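Local coordinates for protein prephenate dehydratase (Arthrobacter aurescens, PDB 3MWB) that probably catalyses the decarboxylating dehydration of prephenate to 3-phenylpyruvate in phenylalanine biosynthesis, and binds L-phenylalanine in its ACT domain, at residues Met142-Asp147 against Pro165-Leu170; Ser136-Ala141 against Pro158-Glu163; Asn61-Gly66 against Val88-Val93; Thr42-Val47 against Asp53-Pro58. All blocks are in the same frame, centred on the assembly; numbering follows the deposited sequence.

Interaction 1 (Met142-Asp147 against Pro165-Leu170); sequences MGLLED and PGLNVL
L144 and L167 cross at about a right angle, and a single methyl, L167 CD2, does most of the touching. L167 CD2 lies 3.9 Å from L144 CD1 and 4.0 Å from L144 CB, so it is seated against both the base and one branch of that leucine. L167 reaches this place although its CB does not aim straight at the other chain segment: with CG anti to the carbonyl carbon (chi1 -62°), the branch swings round to the leucine pair. This is the tighter side, where L167 is buried, closed further by V95 of strand 93-96, which both L144 and L167 touch. L145 lies on the open side. L145 CD2 lies 3.8 Å from G166 CA but is 4.5 Å from L167 CD2, a looser approach next to solvent. G166, having no side chain, lets L145 CD2 come up to its CA. The type I turn from G143 to E146, at the end of the helix that begins at T137, thus packs on the loop leading into strand 168-171, an outermost strand of its sheet. This loop contains L167, which with A161 and Q164 forms a magnesium site seen in a crystal structure of this protein, although the ion is not bound to this chain.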
loop_
_atom_site.group_PDB
_atom_site.type_symbol
_atom_site.label_atom_id
_atom_site.label_comp_id
_atom_site.label_asym_id
_atom_site.label_seq_id
_atom_site.Cartn_x
_atom_site.Cartn_y
_atom_site.Cartn_z
HETATM N N MSE A 142 43.150 28.507 14.762
HETATM C CA MSE A 142 43.428 29.910 15.107
HETATM C C MSE A 142 43.909 30.109 16.546
HETATM O O MSE A 142 44.667 31.048 16.832
HETATM C CB MSE A 142 42.202 30.801 14.837
HETATM C CG MSE A 142 41.788 30.859 13.364
HETATM SE SE MSE A 142 43.196 31.473 12.129
HETATM C CE MSE A 142 42.988 33.397 12.395
ATOM N N GLY A 143 43.464 29.232 17.444
ATOM C CA GLY A 143 43.900 29.247 18.841
ATOM C C GLY A 143 45.409 29.087 18.991
ATOM O O GLY A 143 45.997 29.608 19.934
ATOM N N LEU A 144 46.032 28.380 18.049
ATOM C CA LEU A 144 47.491 28.201 18.026
ATOM C C LEU A 144 48.300 29.488 17.800
ATOM O O LEU A 144 49.499 29.520 18.086
ATOM C CB LEU A 144 47.889 27.164 16.974
ATOM C CG LEU A 144 47.417 25.718 17.162
ATOM C CD1 LEU A 144 47.576 24.953 15.858
ATOM C CD2 LEU A 144 48.160 25.027 18.295
ATOM N N LEU A 145 47.662 30.538 17.283
ATOM C CA LEU A 145 48.369 31.793 16.999
ATOM C C LEU A 145 48.429 32.696 18.232
ATOM O O LEU A 145 49.007 33.785 18.191
ATOM C CB LEU A 145 47.735 32.536 15.816
ATOM C CG LEU A 145 47.757 31.831 14.455
ATOM C CD1 LEU A 145 46.752 32.454 13.492
ATOM C CD2 LEU A 145 49.161 31.816 13.851
ATOM N N GLU A 146 47.831 32.220 19.322
ATOM C CA GLU A 146 47.742 32.954 20.582
ATOM C C GLU A 146 48.907 32.576 21.492
ATOM O O GLU A 146 49.545 31.535 21.297
ATOM C CB GLU A 146 46.412 32.628 21.273
ATOM C CG GLU A 146 45.770 33.799 21.983
ATOM C CD GLU A 146 45.378 34.909 21.022
ATOM O OE1 GLU A 146 45.495 36.098 21.404
ATOM O OE2 GLU A 146 44.967 34.585 19.880
ATOM N N ASP A 147 49.177 33.424 22.487
ATOM C CA ASP A 147 50.228 33.163 23.473
ATOM C C ASP A 147 49.771 32.087 24.450
ATOM O O ASP A 147 48.681 32.191 25.030
ATOM C CB ASP A 147 50.577 34.435 24.252
ATOM C CG ASP A 147 50.804 35.638 23.351
ATOM O OD1 ASP A 147 50.622 35.522 22.116
ATOM O OD2 ASP A 147 51.159 36.709 23.891
ATOM N N PRO A 165 50.074 32.057 7.710
ATOM C CA PRO A 165 51.537 31.871 7.674
ATOM C C PRO A 165 52.075 31.214 8.951
ATOM O O PRO A 165 52.988 30.384 8.890
ATOM C CB PRO A 165 52.083 33.301 7.528
ATOM C CG PRO A 165 50.907 34.143 7.098
ATOM C CD PRO A 165 49.695 33.483 7.669
ATOM N N GLY A 166 51.482 31.567 10.089
ATOM C CA GLY A 166 51.896 31.036 11.385
ATOM C C GLY A 166 51.510 29.582 11.596
ATOM O O GLY A 166 51.820 28.994 12.632
ATOM N N LEU A 167 50.832 28.989 10.622
ATOM C CA LEU A 167 50.444 27.583 10.746
ATOM C C LEU A 167 51.237 26.716 9.783
ATOM O O LEU A 167 51.276 26.955 8.575
ATOM C CB LEU A 167 48.936 27.379 10.552
ATOM C CG LEU A 167 47.889 28.005 11.490
ATOM C CD1 LEU A 167 46.486 27.660 10.993
ATOM C CD2 LEU A 167 48.045 27.593 12.959
ATOM N N ASN A 168 51.879 25.714 10.354
ATOM C CA ASN A 168 52.705 24.785 9.612
ATOM C C ASN A 168 52.017 23.438 9.571
ATOM O O ASN A 168 51.493 22.991 10.590
ATOM C CB ASN A 168 54.061 24.638 10.305
ATOM C CG ASN A 168 55.017 23.772 9.518
ATOM O OD1 ASN A 168 55.256 24.029 8.339
ATOM N ND2 ASN A 168 55.568 22.738 10.162
ATOM N N VAL A 169 52.016 22.804 8.398
ATOM C CA VAL A 169 51.429 21.475 8.234
ATOM C C VAL A 169 52.417 20.395 8.697
ATOM O O VAL A 169 53.470 20.182 8.079
ATOM C CB VAL A 169 50.986 21.197 6.772
ATOM C CG1 VAL A 169 50.407 19.781 6.656
ATOM C CG2 VAL A 169 49.955 22.230 6.305
ATOM N N LEU A 170 52.074 19.723 9.791
ATOM C CA LEU A 170 52.909 18.645 10.321
ATOM C C LEU A 170 52.603 17.297 9.682
ATOM O O LEU A 170 53.497 16.492 9.502
ATOM C CB LEU A 170 52.767 18.546 11.839
ATOM C CG LEU A 170 53.963 18.879 12.738
ATOM C CD1 LEU A 170 54.941 19.915 12.145
ATOM C CD2 LEU A 170 53.469 19.298 14.124
#

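Interaction 2 (Ser136-Ala141 against Pro158-Glu163)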
loop_
_atom_site.group_PDB
_atom_site.type_symbol
_atom_site.label_atom_id
_atom_site.label_comp_id
_atom_site.label_asym_id
_atom_site.label_seq_id
_atom_site.Cartn_x
_atom_site.Cartn_y
_atom_site.Cartn_z
ATOM N N SER A 136 35.175 24.593 16.683
ATOM C CA SER A 136 35.266 24.266 15.253
ATOM C C SER A 136 36.721 23.952 14.898
ATOM O O SER A 136 37.621 24.234 15.698
ATOM C CB SER A 136 34.728 25.410 14.374
ATOM O OG SER A 136 35.522 26.585 14.464
ATOM N N THR A 137 36.957 23.358 13.727
ATOM C CA THR A 137 38.323 23.096 13.288
ATOM C C THR A 137 39.105 24.407 13.142
ATOM O O THR A 137 40.259 24.495 13.570
ATOM C CB THR A 137 38.424 22.235 11.970
ATOM O OG1 THR A 137 37.938 22.978 10.837
ATOM C CG2 THR A 137 37.646 20.914 12.113
ATOM N N ALA A 138 38.459 25.407 12.544
ATOM C CA ALA A 138 39.072 26.721 12.323
ATOM C C ALA A 138 39.487 27.399 13.634
ATOM O O ALA A 138 40.615 27.862 13.738
ATOM C CB ALA A 138 38.143 27.629 11.514
ATOM N N ALA A 139 38.588 27.450 14.620
ATOM C CA ALA A 139 38.909 28.038 15.929
ATOM C C ALA A 139 40.068 27.307 16.605
ATOM O O ALA A 139 40.943 27.935 17.206
ATOM C CB ALA A 139 37.687 28.070 16.844
ATOM N N SER A 140 40.073 25.981 16.491
ATOM C CA SER A 140 41.152 25.175 17.029
ATOM C C SER A 140 42.472 25.578 16.395
ATOM O O SER A 140 43.464 25.773 17.105
ATOM C CB SER A 140 40.884 23.686 16.809
ATOM O OG SER A 140 39.881 23.237 17.696
ATOM N N ALA A 141 42.470 25.710 15.069
ATOM C CA ALA A 141 43.645 26.149 14.338
ATOM C C ALA A 141 44.090 27.556 14.750
ATOM O O ALA A 141 45.280 27.758 15.044
ATOM C CB ALA A 141 43.419 26.062 12.809
ATOM N N PRO A 158 42.768 21.897 4.860
ATOM C CA PRO A 158 43.896 22.476 4.133
ATOM C C PRO A 158 43.727 23.982 3.879
ATOM O O PRO A 158 44.722 24.704 3.860
ATOM C CB PRO A 158 43.899 21.694 2.812
ATOM C CG PRO A 158 43.365 20.361 3.193
ATOM C CD PRO A 158 42.286 20.661 4.213
ATOM N N LEU A 159 42.482 24.443 3.713
ATOM C CA LEU A 159 42.198 25.865 3.482
ATOM C C LEU A 159 42.918 26.770 4.485
ATOM O O LEU A 159 43.694 27.640 4.088
ATOM C CB LEU A 159 40.684 26.160 3.497
ATOM C CG LEU A 159 40.267 27.647 3.437
ATOM C CD1 LEU A 159 40.851 28.364 2.207
ATOM C CD2 LEU A 159 38.748 27.840 3.486
ATOM N N ILE A 160 42.665 26.555 5.775
ATOM C CA ILE A 160 43.169 27.459 6.805
ATOM C C ILE A 160 44.696 27.369 6.983
ATOM O O ILE A 160 45.354 28.370 7.328
ATOM C CB ILE A 160 42.366 27.345 8.140
ATOM C CG1 ILE A 160 42.601 28.585 9.018
ATOM C CG2 ILE A 160 42.656 26.022 8.863
ATOM C CD1 ILE A 160 41.437 28.958 9.895
ATOM N N ALA A 161 45.257 26.187 6.721
ATOM C CA ALA A 161 46.698 26.033 6.721
ATOM C C ALA A 161 47.315 26.880 5.603
ATOM O O ALA A 161 48.267 27.610 5.853
ATOM C CB ALA A 161 47.100 24.580 6.592
ATOM N N ALA A 162 46.751 26.809 4.394
ATOM C CA ALA A 162 47.241 27.596 3.254
ATOM C C ALA A 162 47.125 29.111 3.455
ATOM O O ALA A 162 47.852 29.883 2.834
ATOM C CB ALA A 162 46.536 27.180 1.966
ATOM N N GLU A 163 46.202 29.540 4.311
ATOM C CA GLU A 163 45.950 30.974 4.476
ATOM C C GLU A 163 46.716 31.606 5.643
ATOM O O GLU A 163 47.012 32.798 5.612
ATOM C CB GLU A 163 44.446 31.264 4.580
ATOM C CG GLU A 163 43.676 30.989 3.289
ATOM C CD GLU A 163 42.209 31.380 3.371
ATOM O OE1 GLU A 163 41.526 30.965 4.333
ATOM O OE2 GLU A 163 41.729 32.093 2.460
#
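E64 OE2 is hydrogen-bonded to two groups, T137 OG1 and F18 N; the first ties the start of helix 137-143 to the loop after strand 54-60. One residue earlier, S136 is the N-cap: its OG accepts from A139 N at 3.2 Å in a nearly straight bond, 167° at the hydrogen, and so satisfies an amide in the first turn. The atoms that touch helix 158-163 are apolar. A138 and A141, one turn apart, offer two small methyls, and I160 spans both with different branches. I160 CD1 lies 3.9 Å from A138 CB and 4.1 Å from A138 CA, while I160 CG2 is 4.0 Å from A141 CB. Helix 137-143 is the crossover of a beta-alpha-beta unit that joins the parallel strands 130-133 and 153-156, and T137 and A141 both touch C156 of the latter. I160 can straddle the two alanines because CG1 stands anti to its backbone N (chi1 -162°), which places CG2 between N and the carbonyl carbon. With alanines on the facing helix, the backbones come close, A138 CA lying 6.9 Å from I160 CA. A161, next along helix 158-163, contributes to the magnesium site seen in a crystal structure of this protein, though no ion is bound to this chain in the model, and its methyl turns to V95.

Interaction 3 (Asn61-Gly66 against Val88-Val93); sequences NSVEGG and VPITFV
The contact sits at a passage between the two lobes of the dehydratase domain, whose fold is related to periplasmic binding proteins: V88-V93 leaves strand 81-89 of one sheet and enters strand 93-96 of the other, and the loop N61-G66 packs against it. V63 carries the contact from the loop. V63 CG2 lies 3.6 Å from F92 CZ, oblique to the ring, and 3.8 Å from I90 CG2. The other branch, V63 CG1, comes in at the ring edge, in its plane, 3.7 Å from F92 CE1. With CG1 anti to the backbone N (chi1 162°), both methyls of V63 reach the ring, one at the edge and one turned also to I90. I90 CG2 in turn sits over a face of the F92 ring, 3.4 Å above its plane and offset toward the rim, so F92 is flanked on two sides; the ring of F18 meets it as well. The loop is shaped by an ST turn, S62 OG accepting from E64 N at 3.2 Å, and this turn presents V63 to the crossing segment. An alanine in place of V63 lacks the two methyls set against F92 and I90, and would probably leave a gap at the ring edge and beside I90 CG2. At the start of the loop N61 O lies 3.9 Å from I90 CD1; the same oxygen is hydrogen-bonded to T182 OG1 on the neighbouring strand 181-188. S62 O is hydrogen-bonded to H113 ND1.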
loop_
_atom_site.group_PDB
_atom_site.type_symbol
_atom_site.label_atom_id
_atom_site.label_comp_id
_atom_site.label_asym_id
_atom_site.label_seq_id
_atom_site.Cartn_x
_atom_site.Cartn_y
_atom_site.Cartn_z
ATOM N N ASN A 61 27.005 15.013 7.076
ATOM C CA ASN A 61 28.389 14.621 7.359
ATOM C C ASN A 61 29.317 15.814 7.513
ATOM O O ASN A 61 30.395 15.849 6.906
ATOM C CB ASN A 61 28.940 13.681 6.269
ATOM C CG ASN A 61 28.215 12.343 6.206
ATOM O OD1 ASN A 61 27.534 11.943 7.152
ATOM N ND2 ASN A 61 28.362 11.637 5.077
ATOM N N SER A 62 28.882 16.785 8.323
ATOM C CA SER A 62 29.605 18.027 8.550
ATOM C C SER A 62 30.667 17.837 9.631
ATOM O O SER A 62 30.375 17.385 10.751
ATOM C CB SER A 62 28.648 19.134 8.975
ATOM O OG SER A 62 29.370 20.298 9.332
ATOM N N VAL A 63 31.898 18.204 9.286
ATOM C CA VAL A 63 33.028 18.099 10.195
ATOM C C VAL A 63 32.912 19.156 11.294
ATOM O O VAL A 63 33.569 19.055 12.325
ATOM C CB VAL A 63 34.348 18.256 9.408
ATOM C CG1 VAL A 63 35.494 18.596 10.323
ATOM C CG2 VAL A 63 34.629 16.994 8.655
ATOM N N GLU A 64 32.053 20.144 11.050
ATOM C CA GLU A 64 31.944 21.335 11.881
ATOM C C GLU A 64 30.634 21.365 12.665
ATOM O O GLU A 64 30.377 22.306 13.414
ATOM C CB GLU A 64 32.013 22.585 10.989
ATOM C CG GLU A 64 33.226 22.663 10.040
ATOM C CD GLU A 64 34.587 22.875 10.737
ATOM O OE1 GLU A 64 34.671 22.959 11.988
ATOM O OE2 GLU A 64 35.605 22.957 10.004
ATOM N N GLY A 65 29.801 20.346 12.486
ATOM C CA GLY A 65 28.435 20.390 13.004
ATOM C C GLY A 65 27.532 21.214 12.093
ATOM O O GLY A 65 27.840 21.443 10.919
ATOM N N GLY A 66 26.392 21.638 12.622
ATOM C CA GLY A 66 25.433 22.401 11.827
ATOM C C GLY A 66 24.321 21.643 11.104
ATOM O O GLY A 66 23.358 22.265 10.674
ATOM N N VAL A 88 31.642 17.739 -1.061
ATOM C CA VAL A 88 33.047 18.120 -0.912
ATOM C C VAL A 88 33.853 17.078 -0.136
ATOM O O VAL A 88 33.603 16.887 1.047
ATOM C CB VAL A 88 33.189 19.498 -0.206
ATOM C CG1 VAL A 88 34.667 19.908 -0.094
ATOM C CG2 VAL A 88 32.369 20.581 -0.945
ATOM N N PRO A 89 34.832 16.418 -0.804
ATOM C CA PRO A 89 35.772 15.470 -0.168
ATOM C C PRO A 89 36.481 16.079 1.053
ATOM O O PRO A 89 36.926 17.236 1.008
ATOM C CB PRO A 89 36.782 15.152 -1.291
ATOM C CG PRO A 89 35.984 15.340 -2.557
ATOM C CD PRO A 89 35.044 16.502 -2.266
ATOM N N ILE A 90 36.537 15.311 2.138
ATOM C CA ILE A 90 37.101 15.782 3.390
ATOM C C ILE A 90 38.549 15.299 3.475
ATOM O O ILE A 90 38.818 14.105 3.346
ATOM C CB ILE A 90 36.298 15.260 4.611
ATOM C CG1 ILE A 90 34.844 15.763 4.572
ATOM C CG2 ILE A 90 36.974 15.672 5.925
ATOM C CD1 ILE A 90 33.878 14.962 5.458
ATOM N N THR A 91 39.464 16.243 3.684
ATOM C CA THR A 91 40.873 15.962 3.869
ATOM C C THR A 91 41.312 16.659 5.159
ATOM O O THR A 91 41.044 17.846 5.340
ATOM C CB THR A 91 41.671 16.506 2.666
ATOM O OG1 THR A 91 41.263 15.803 1.487
ATOM C CG2 THR A 91 43.170 16.317 2.855
ATOM N N PHE A 92 41.968 15.934 6.054
ATOM C CA PHE A 92 42.382 16.538 7.314
ATOM C C PHE A 92 43.894 16.768 7.338
ATOM O O PHE A 92 44.660 15.911 6.913
ATOM C CB PHE A 92 42.005 15.656 8.496
ATOM C CG PHE A 92 40.535 15.560 8.754
ATOM C CD1 PHE A 92 39.838 16.628 9.329
ATOM C CD2 PHE A 92 39.844 14.383 8.470
ATOM C CE1 PHE A 92 38.461 16.532 9.584
ATOM C CE2 PHE A 92 38.460 14.277 8.745
ATOM C CZ PHE A 92 37.782 15.347 9.300
ATOM N N VAL A 93 44.314 17.920 7.848
ATOM C CA VAL A 93 45.717 18.174 8.107
ATOM C C VAL A 93 45.939 18.380 9.606
ATOM O O VAL A 93 45.052 18.877 10.325
ATOM C CB VAL A 93 46.281 19.379 7.307
ATOM C CG1 VAL A 93 46.203 19.117 5.802
ATOM C CG2 VAL A 93 45.576 20.665 7.664
#

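Interaction 4 (Thr42-Val47 against Asp53-Pro58)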
loop_
_atom_site.group_PDB
_atom_site.type_symbol
_atom_site.label_atom_id
_atom_site.label_comp_id
_atom_site.label_asym_id
_atom_site.label_seq_id
_atom_site.Cartn_x
_atom_site.Cartn_y
_atom_site.Cartn_z
ATOM N N THR A 42 21.407 32.162 11.633
ATOM C CA THR A 42 21.921 33.492 11.300
ATOM C C THR A 42 22.288 33.592 9.825
ATOM O O THR A 42 22.009 34.617 9.184
ATOM C CB THR A 42 23.114 33.873 12.199
ATOM O OG1 THR A 42 22.656 33.955 13.554
ATOM C CG2 THR A 42 23.679 35.242 11.814
ATOM N N ALA A 43 22.894 32.532 9.280
ATOM C CA ALA A 43 23.219 32.506 7.843
ATOM C C ALA A 43 21.957 32.663 7.002
ATOM O O ALA A 43 21.914 33.467 6.048
ATOM C CB ALA A 43 23.969 31.204 7.454
ATOM N N LEU A 44 20.932 31.885 7.340
ATOM C CA LEU A 44 19.684 31.882 6.568
ATOM C C LEU A 44 18.868 33.155 6.779
ATOM O O LEU A 44 18.218 33.655 5.852
ATOM C CB LEU A 44 18.851 30.638 6.898
ATOM C CG LEU A 44 19.477 29.286 6.480
ATOM C CD1 LEU A 44 18.643 28.109 6.990
ATOM C CD2 LEU A 44 19.639 29.150 4.975
ATOM N N GLU A 45 18.905 33.658 8.005
ATOM C CA GLU A 45 18.230 34.881 8.381
ATOM C C GLU A 45 18.629 36.001 7.428
ATOM O O GLU A 45 17.772 36.732 6.930
ATOM C CB GLU A 45 18.710 35.257 9.761
ATOM C CG GLU A 45 17.727 35.862 10.651
ATOM C CD GLU A 45 18.265 35.886 12.062
ATOM O OE1 GLU A 45 18.661 36.979 12.527
ATOM O OE2 GLU A 45 18.328 34.796 12.688
ATOM N N ARG A 46 19.928 36.121 7.163
ATOM C CA ARG A 46 20.418 37.193 6.297
ATOM C C ARG A 46 19.818 37.074 4.892
ATOM O O ARG A 46 19.429 38.080 4.289
ATOM C CB ARG A 46 21.961 37.240 6.264
ATOM N N VAL A 47 19.708 35.847 4.390
ATOM C CA VAL A 47 19.097 35.594 3.085
ATOM C C VAL A 47 17.610 35.979 3.114
ATOM O O VAL A 47 17.125 36.729 2.263
ATOM C CB VAL A 47 19.264 34.089 2.652
ATOM C CG1 VAL A 47 18.474 33.794 1.402
ATOM C CG2 VAL A 47 20.755 33.748 2.450
ATOM N N ASP A 53 22.440 36.997 -0.969
ATOM C CA ASP A 53 21.804 36.293 -2.069
ATOM C C ASP A 53 21.560 34.826 -1.761
ATOM O O ASP A 53 20.522 34.297 -2.118
ATOM C CB ASP A 53 22.614 36.455 -3.338
ATOM C CG ASP A 53 22.637 37.883 -3.803
ATOM O OD1 ASP A 53 21.553 38.394 -4.169
ATOM O OD2 ASP A 53 23.724 38.499 -3.767
ATOM N N ALA A 54 22.517 34.175 -1.113
ATOM C CA ALA A 54 22.402 32.753 -0.840
ATOM C C ALA A 54 23.238 32.413 0.378
ATOM O O ALA A 54 24.180 33.138 0.712
ATOM C CB ALA A 54 22.854 31.953 -2.048
ATOM N N ALA A 55 22.900 31.307 1.035
ATOM C CA ALA A 55 23.616 30.876 2.222
ATOM C C ALA A 55 24.105 29.448 2.006
ATOM O O ALA A 55 23.336 28.607 1.567
ATOM C CB ALA A 55 22.698 30.929 3.429
HETATM N N MSE A 56 25.378 29.192 2.307
HETATM C CA MSE A 56 25.971 27.875 2.155
HETATM C C MSE A 56 26.014 27.162 3.506
HETATM O O MSE A 56 26.745 27.574 4.416
HETATM C CB MSE A 56 27.379 27.972 1.566
HETATM C CG MSE A 56 28.011 26.608 1.240
HETATM SE SE MSE A 56 27.093 25.661 -0.246
HETATM C CE MSE A 56 27.762 26.586 -1.824
ATOM N N VAL A 57 25.232 26.091 3.622
ATOM C CA VAL A 57 25.087 25.398 4.893
ATOM C C VAL A 57 25.217 23.895 4.711
ATOM O O VAL A 57 24.839 23.371 3.660
ATOM C CB VAL A 57 23.750 25.772 5.595
ATOM C CG1 VAL A 57 23.725 27.272 5.952
ATOM C CG2 VAL A 57 22.527 25.405 4.725
ATOM N N PRO A 58 25.748 23.188 5.732
ATOM C CA PRO A 58 25.918 21.743 5.590
ATOM C C PRO A 58 24.596 21.018 5.800
ATOM O O PRO A 58 23.734 21.495 6.550
ATOM C CB PRO A 58 26.883 21.397 6.723
ATOM C CG PRO A 58 26.572 22.391 7.807
ATOM C CD PRO A 58 26.069 23.651 7.105
#
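A55 CB is the central bump, fitting a hollow of helix 42-47 made by three residues. V47 CG2 lies 3.6 Å from A55 CB, the carbonyl oxygen A43 O 3.7 Å, and L44 CD2 3.9 Å. V47 supplies a bump in the reverse direction: V47 CG2 settles onto the peptide between A54 and A55, 3.5 Å from both A54 C and A55 N. Its CG1 stands anti to the backbone N (chi1 172°), which leaves CG2 beside that N and directed at the strand. At the other end A43 CB makes a shallower fit, 4.2 Å from both A55 CB and V57 CG1. A43 and A55 let the helix lie close, its axis 7.4 Å from that of strand 54-58 and nearly antiparallel to it at 164°. Helix 40-48 here returns the chain from strand 33-37 to the parallel strand 54-60, with strand 8-12 between them, a beta-alpha-beta crossover. D53 OD2 finds its partner elsewhere, hydrogen-bonded to T8 N. Because methyls and backbone atoms alone meet across this buried interface, the fit between the two segments rests on van der Waals contact, and a polar tie of the helix to the sheet, A43 O hydrogen-bonded to T10 OG1, runs to strand 8-12.

From the N terminus, interaction 4 comes first, closing the short loop between helix 40-48 and strand 54-60. Interaction 3 follows in series, closing the longer excursion through helix 67-73 and strand 81-89; G65 and G66 touch P58, so the two adjoin on the same sheet. The chain then crosses to the second lobe. There interactions 2 and 1 cross: their segments alternate along the chain, both draw on helix 137-143, and M142 and L167 pack on I160. Interaction 2 also meets interaction 3, through T137 with E64 and V63, linking helix 137-143 of the second lobe to the loop 61-66 of the first. Interaction 4 touches neither 1 nor 2.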